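Local coordinates for protein guanine nucleotide exchange factor SRM1 (Saccharomyces cerevisiae, PDB 3OF7) that promotes the exchange of GDP for GTP on the GTPases Gsp1 and Gsp2, controls RNA metabolism and transport, and binds chromatin, at residues E139-L144 against Y170-F175; S86-W91 against H148-L153. All blocks are in the same frame, centred on the assembly; numbering follows the deposited sequence.

Contact 1 (E139-L144 against Y170-F175); sequences ESFPPL and YAWGTF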
loop_
_atom_site.group_PDB
_atom_site.type_symbol
_atom_site.label_atom_id
_atom_site.label_comp_id
_atom_site.label_asym_id
_atom_site.label_seq_id
_atom_site.Cartn_x
_atom_site.Cartn_y
_atom_site.Cartn_z
ATOM N N GLU A 139 -25.339 -3.539 6.286
ATOM C CA GLU A 139 -25.691 -3.658 7.700
ATOM C C GLU A 139 -24.478 -3.963 8.559
ATOM O O GLU A 139 -24.475 -3.662 9.745
ATOM C CB GLU A 139 -26.763 -4.736 7.917
ATOM C CG GLU A 139 -27.898 -4.727 6.902
ATOM C CD GLU A 139 -27.610 -5.616 5.698
ATOM O OE1 GLU A 139 -27.542 -6.856 5.869
ATOM O OE2 GLU A 139 -27.466 -5.073 4.581
ATOM N N SER A 140 -23.439 -4.535 7.945
ATOM C CA SER A 140 -22.181 -4.829 8.634
ATOM C C SER A 140 -21.460 -3.569 9.104
ATOM O O SER A 140 -20.566 -3.645 9.948
ATOM C CB SER A 140 -21.249 -5.656 7.741
ATOM O OG SER A 140 -21.834 -6.909 7.436
ATOM N N PHE A 141 -21.853 -2.418 8.559
ATOM C CA PHE A 141 -21.281 -1.138 8.969
ATOM C C PHE A 141 -22.359 -0.201 9.505
ATOM O O PHE A 141 -22.892 0.615 8.744
ATOM C CB PHE A 141 -20.551 -0.448 7.806
ATOM C CG PHE A 141 -19.433 -1.255 7.208
ATOM C CD1 PHE A 141 -18.201 -1.352 7.850
ATOM C CD2 PHE A 141 -19.599 -1.882 5.975
ATOM C CE1 PHE A 141 -17.154 -2.076 7.281
ATOM C CE2 PHE A 141 -18.558 -2.621 5.400
ATOM C CZ PHE A 141 -17.335 -2.719 6.060
ATOM N N PRO A 142 -22.676 -0.300 10.817
ATOM C CA PRO A 142 -23.668 0.615 11.417
ATOM C C PRO A 142 -23.472 2.125 11.176
ATOM O O PRO A 142 -24.470 2.842 11.091
ATOM C CB PRO A 142 -23.592 0.279 12.912
ATOM C CG PRO A 142 -23.249 -1.170 12.930
ATOM C CD PRO A 142 -22.258 -1.341 11.778
ATOM N N PRO A 143 -22.215 2.628 11.094
ATOM C CA PRO A 143 -22.146 4.065 10.819
ATOM C C PRO A 143 -22.829 4.522 9.521
ATOM O O PRO A 143 -23.236 5.677 9.438
ATOM C CB PRO A 143 -20.639 4.339 10.762
ATOM C CG PRO A 143 -20.066 3.335 11.711
ATOM C CD PRO A 143 -20.893 2.094 11.477
ATOM N N LEU A 144 -22.972 3.630 8.542
ATOM C CA LEU A 144 -23.547 3.999 7.248
ATOM C C LEU A 144 -25.015 4.413 7.355
ATOM O O LEU A 144 -25.444 5.373 6.701
ATOM C CB LEU A 144 -23.393 2.875 6.220
ATOM C CG LEU A 144 -21.961 2.536 5.780
ATOM C CD1 LEU A 144 -21.967 1.331 4.851
ATOM C CD2 LEU A 144 -21.262 3.730 5.125
ATOM N N TYR A 170 -13.555 0.331 11.773
ATOM C CA TYR A 170 -14.027 -1.051 11.698
ATOM C C TYR A 170 -12.916 -1.928 11.136
ATOM O O TYR A 170 -12.219 -1.535 10.202
ATOM C CB TYR A 170 -15.315 -1.175 10.864
ATOM C CG TYR A 170 -16.563 -0.892 11.680
ATOM C CD1 TYR A 170 -16.799 0.381 12.203
ATOM C CD2 TYR A 170 -17.487 -1.903 11.955
ATOM C CE1 TYR A 170 -17.922 0.647 12.973
ATOM C CE2 TYR A 170 -18.621 -1.646 12.722
ATOM C CZ TYR A 170 -18.829 -0.368 13.226
ATOM O OH TYR A 170 -19.948 -0.110 13.986
ATOM N N ALA A 171 -12.743 -3.098 11.733
ATOM C CA ALA A 171 -11.655 -3.998 11.366
ATOM C C ALA A 171 -12.147 -5.433 11.319
ATOM O O ALA A 171 -13.140 -5.780 11.975
ATOM C CB ALA A 171 -10.491 -3.850 12.330
ATOM N N TRP A 172 -11.476 -6.251 10.504
ATOM C CA TRP A 172 -11.781 -7.681 10.379
ATOM C C TRP A 172 -10.592 -8.466 9.810
ATOM O O TRP A 172 -9.624 -7.876 9.316
ATOM C CB TRP A 172 -13.075 -7.931 9.571
ATOM C CG TRP A 172 -13.121 -7.397 8.143
ATOM C CD1 TRP A 172 -12.982 -8.129 6.994
ATOM C CD2 TRP A 172 -13.356 -6.040 7.723
ATOM N NE1 TRP A 172 -13.104 -7.316 5.886
ATOM C CE2 TRP A 172 -13.332 -6.030 6.306
ATOM C CE3 TRP A 172 -13.577 -4.831 8.404
ATOM C CZ2 TRP A 172 -13.520 -4.860 5.559
ATOM C CZ3 TRP A 172 -13.758 -3.658 7.658
ATOM C CH2 TRP A 172 -13.727 -3.687 6.246
ATOM N N GLY A 173 -10.663 -9.791 9.908
ATOM C CA GLY A 173 -9.572 -10.669 9.474
ATOM C C GLY A 173 -8.743 -11.090 10.674
ATOM O O GLY A 173 -9.302 -11.397 11.742
ATOM N N THR A 174 -7.418 -11.102 10.514
ATOM C CA THR A 174 -6.509 -11.493 11.598
ATOM C C THR A 174 -5.098 -10.992 11.320
ATOM O O THR A 174 -4.827 -10.480 10.227
ATOM C CB THR A 174 -6.491 -13.038 11.815
ATOM O OG1 THR A 174 -5.918 -13.339 13.096
ATOM C CG2 THR A 174 -5.673 -13.753 10.724
ATOM N N PHE A 175 -4.212 -11.116 12.304
ATOM C CA PHE A 175 -2.783 -10.926 12.074
ATOM C C PHE A 175 -2.056 -12.253 12.190
ATOM O O PHE A 175 -2.226 -12.994 13.172
ATOM C CB PHE A 175 -2.168 -9.926 13.061
ATOM C CG PHE A 175 -2.878 -8.607 13.110
ATOM C CD1 PHE A 175 -3.742 -8.307 14.161
ATOM C CD2 PHE A 175 -2.693 -7.665 12.103
ATOM C CE1 PHE A 175 -4.415 -7.068 14.213
ATOM C CE2 PHE A 175 -3.357 -6.427 12.147
ATOM C CZ PHE A 175 -4.225 -6.134 13.208
#
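The hydroxyl oxygen of Tyr170 ends against two consecutive prolines: Tyr170 OH lies 3.4 Å from Pro142 CD, and a similar distance from Pro143 CD. No hydrogen bond crosses between the two segments, so both approaches are carbon-to-oxygen packing. Pro143 and Tyr170 meet tip to tip, Pro143 CD standing 3.6 Å from Tyr170 CE1, whereas Pro142 CD comes against Tyr170 CE2, on the other branch of the ring. Phe141 slides past Tyr170 in the opposite direction, with Phe141 CE1 4.1 Å from Tyr170 CB, and carries on to Trp172. There it forms an offset edge-to-face pair, the edge of Phe141 turned toward the face of the six-membered ring of Trp172, with planes at 64°; the closest atoms are Phe141 CZ and Trp172 CH2, at 3.7 Å. Pro195, on strand 195-197, touches both of these rings. An alanine in place of Tyr170 would probably leave the CD atoms of Pro142 and Pro143 without their aromatic partner and open a gap beside Phe141 CD1. With neither charge pairs nor cross-segment hydrogen bonds, the cohesion rests on apolar packing and the edge-to-face aromatic pair, aromatic and proline rings packing the 139-144 segment against strand 169-177.

Contact 2 (S86-W91 against H148-L153); sequences SNVWSW and HKVVQL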
loop_
_atom_site.group_PDB
_atom_site.type_symbol
_atom_site.label_atom_id
_atom_site.label_comp_id
_atom_site.label_asym_id
_atom_site.label_seq_id
_atom_site.Cartn_x
_atom_site.Cartn_y
_atom_site.Cartn_z
ATOM N N SER A 86 -20.515 4.622 -0.557
ATOM C CA SER A 86 -19.685 4.156 0.555
ATOM C C SER A 86 -19.894 2.674 0.935
ATOM O O SER A 86 -19.661 2.277 2.083
ATOM C CB SER A 86 -19.840 5.085 1.770
ATOM O OG SER A 86 -18.850 4.823 2.745
ATOM N N ASN A 87 -20.318 1.854 -0.024
ATOM C CA ASN A 87 -20.283 0.400 0.171
ATOM C C ASN A 87 -18.853 -0.086 0.006
ATOM O O ASN A 87 -18.114 0.430 -0.835
ATOM C CB ASN A 87 -21.168 -0.337 -0.831
ATOM C CG ASN A 87 -22.649 -0.109 -0.591
ATOM O OD1 ASN A 87 -23.198 -0.465 0.461
ATOM N ND2 ASN A 87 -23.306 0.471 -1.580
ATOM N N VAL A 88 -18.482 -1.079 0.810
ATOM C CA VAL A 88 -17.168 -1.706 0.725
ATOM C C VAL A 88 -17.237 -3.017 -0.057
ATOM O O VAL A 88 -18.003 -3.930 0.292
ATOM C CB VAL A 88 -16.552 -1.938 2.133
ATOM C CG1 VAL A 88 -15.157 -2.554 2.030
ATOM C CG2 VAL A 88 -16.497 -0.627 2.922
ATOM N N TRP A 89 -16.447 -3.090 -1.124
ATOM C CA TRP A 89 -16.317 -4.284 -1.940
ATOM C C TRP A 89 -15.015 -4.980 -1.547
ATOM O O TRP A 89 -14.050 -4.323 -1.145
ATOM C CB TRP A 89 -16.221 -3.913 -3.415
ATOM C CG TRP A 89 -17.419 -3.219 -4.009
ATOM C CD1 TRP A 89 -17.930 -1.995 -3.664
ATOM C CD2 TRP A 89 -18.229 -3.705 -5.081
ATOM N NE1 TRP A 89 -19.024 -1.697 -4.455
ATOM C CE2 TRP A 89 -19.223 -2.728 -5.334
ATOM C CE3 TRP A 89 -18.221 -4.878 -5.848
ATOM C CZ2 TRP A 89 -20.204 -2.895 -6.324
ATOM C CZ3 TRP A 89 -19.185 -5.035 -6.839
ATOM C CH2 TRP A 89 -20.165 -4.052 -7.064
ATOM N N SER A 90 -14.979 -6.301 -1.706
ATOM C CA SER A 90 -13.776 -7.072 -1.393
ATOM C C SER A 90 -13.631 -8.270 -2.318
ATOM O O SER A 90 -14.624 -8.808 -2.833
ATOM C CB SER A 90 -13.821 -7.557 0.061
ATOM O OG SER A 90 -14.867 -8.499 0.243
ATOM N N TRP A 91 -12.384 -8.670 -2.541
ATOM C CA TRP A 91 -12.075 -9.914 -3.237
ATOM C C TRP A 91 -10.667 -10.347 -2.874
ATOM O O TRP A 91 -9.856 -9.530 -2.431
ATOM C CB TRP A 91 -12.232 -9.767 -4.757
ATOM C CG TRP A 91 -11.222 -8.867 -5.418
ATOM C CD1 TRP A 91 -10.024 -9.242 -5.946
ATOM C CD2 TRP A 91 -11.337 -7.454 -5.647
ATOM N NE1 TRP A 91 -9.382 -8.157 -6.480
ATOM C CE2 TRP A 91 -10.162 -7.044 -6.308
ATOM C CE3 TRP A 91 -12.311 -6.494 -5.339
ATOM C CZ2 TRP A 91 -9.934 -5.714 -6.685
ATOM C CZ3 TRP A 91 -12.082 -5.169 -5.711
ATOM C CH2 TRP A 91 -10.901 -4.794 -6.368
ATOM N N HIS A 148 -22.855 8.398 8.179
ATOM C CA HIS A 148 -21.399 8.524 8.094
ATOM C C HIS A 148 -20.901 7.752 6.880
ATOM O O HIS A 148 -21.616 6.902 6.352
ATOM C CB HIS A 148 -20.722 8.036 9.375
ATOM C CG HIS A 148 -21.238 8.708 10.605
ATOM N ND1 HIS A 148 -21.081 10.057 10.832
ATOM C CD2 HIS A 148 -21.943 8.227 11.656
ATOM C CE1 HIS A 148 -21.651 10.377 11.979
ATOM N NE2 HIS A 148 -22.185 9.286 12.498
ATOM N N LYS A 149 -19.679 8.057 6.452
ATOM C CA LYS A 149 -19.093 7.432 5.272
ATOM C C LYS A 149 -17.664 6.976 5.522
ATOM O O LYS A 149 -16.989 7.491 6.410
ATOM C CB LYS A 149 -19.136 8.405 4.090
ATOM C CG LYS A 149 -20.517 8.466 3.436
ATOM C CD LYS A 149 -20.593 9.491 2.320
ATOM C CE LYS A 149 -22.010 9.569 1.752
ATOM N NZ LYS A 149 -23.023 9.812 2.823
ATOM N N VAL A 150 -17.208 6.016 4.723
ATOM C CA VAL A 150 -15.810 5.596 4.762
ATOM C C VAL A 150 -14.950 6.654 4.070
ATOM O O VAL A 150 -15.286 7.110 2.973
ATOM C CB VAL A 150 -15.610 4.244 4.055
ATOM C CG1 VAL A 150 -14.125 3.849 4.031
ATOM C CG2 VAL A 150 -16.465 3.148 4.714
ATOM N N VAL A 151 -13.847 7.036 4.703
ATOM C CA VAL A 151 -12.901 7.979 4.092
ATOM C C VAL A 151 -11.588 7.314 3.691
ATOM O O VAL A 151 -10.849 7.848 2.870
ATOM C CB VAL A 151 -12.623 9.224 4.977
ATOM C CG1 VAL A 151 -13.930 9.977 5.282
ATOM C CG2 VAL A 151 -11.899 8.835 6.268
ATOM N N GLN A 152 -11.303 6.147 4.263
ATOM C CA GLN A 152 -10.117 5.380 3.866
ATOM C C GLN A 152 -10.278 3.890 4.146
ATOM O O GLN A 152 -10.803 3.506 5.186
ATOM C CB GLN A 152 -8.845 5.899 4.553
ATOM C CG GLN A 152 -7.558 5.337 3.925
ATOM C CD GLN A 152 -6.291 5.614 4.721
ATOM O OE1 GLN A 152 -6.274 6.438 5.637
ATOM N NE2 GLN A 152 -5.209 4.918 4.360
ATOM N N LEU A 153 -9.810 3.068 3.208
ATOM C CA LEU A 153 -9.720 1.625 3.402
ATOM C C LEU A 153 -8.254 1.232 3.579
ATOM O O LEU A 153 -7.360 1.937 3.129
ATOM C CB LEU A 153 -10.364 0.873 2.224
ATOM C CG LEU A 153 -11.887 1.002 2.069
ATOM C CD1 LEU A 153 -12.337 0.391 0.746
ATOM C CD2 LEU A 153 -12.604 0.322 3.224
#
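Ser86 bridges to Val150 with a side-chain oxygen where a strand pairing would use a carbonyl: Val150 N donates to Ser86 OG over 2.8 Å. The N-H...O angle of 173° shows the bond to be nearly straight, and it is the one hydrogen bond joining the two segments. Ser86 has left-handed backbone angles (phi 63°), in the turn between strands 78-83 and 88-92, with OG anti to the backbone N (chi1 -168°), which sets the oxygen toward the Val150 amide. The same oxygen also rests 3.5 Å from Val150 CG2, so Val150 meets it with both its amide and a methyl. Beside it, the aliphatic part of Lys149 lies against the serine, Lys149 CG being 3.8 Å from Ser86 CB, before the rest of the chain leads away.

Farther along, Val88 supplies the apolar half. Val88 and Leu153 reach toward each other tip to tip, Leu153 CD2 sitting 4.0 Å from Val88 CG2 and equally near Val88 CG1. Val150 crosses Val88 at about a right angle, with the CG2 atoms of Val88 and Val150 4.2 Å apart. A classic beta bulge, in which Val151 and Gln152 both face Leu163, explains why two residues instead of one separate Val150 from Leu153 although both point toward the 86-91 segment. Leu82 and Leu80 of strand 78-83 touch Val150 and Leu153 respectively, extending the same apolar layer. Strand 88-92 of one antiparallel blade, packing through valine and leucine side chains on strand 150-155 of the next, is consistent with blade-to-blade packing in the RCC1-type beta-propeller.

Contact 1 and contact 2 are both largely buried, with centres about 10 Å apart, but contact 2 lies nearer the centre of the folded chain, about 16 Å from it against about 20 Å. They share one sheet, which holds strands 150-155 and 169-177, and their segments alternate along the sequence. Contact 1 is aromatic and proline-rich and packs the loop and short helix of 139-144 on a strand; contact 2 is aliphatic, with one hydrogen bond, and joins two sheets. They merge where Phe141 CE2 lies 3.8 Å from Val88 CG2 and where Leu144 packs on Ser86; a probable hydrogen bond also links Pro143 O to His148 N. Each has one exposed touching residue, Pro142 and Lys149.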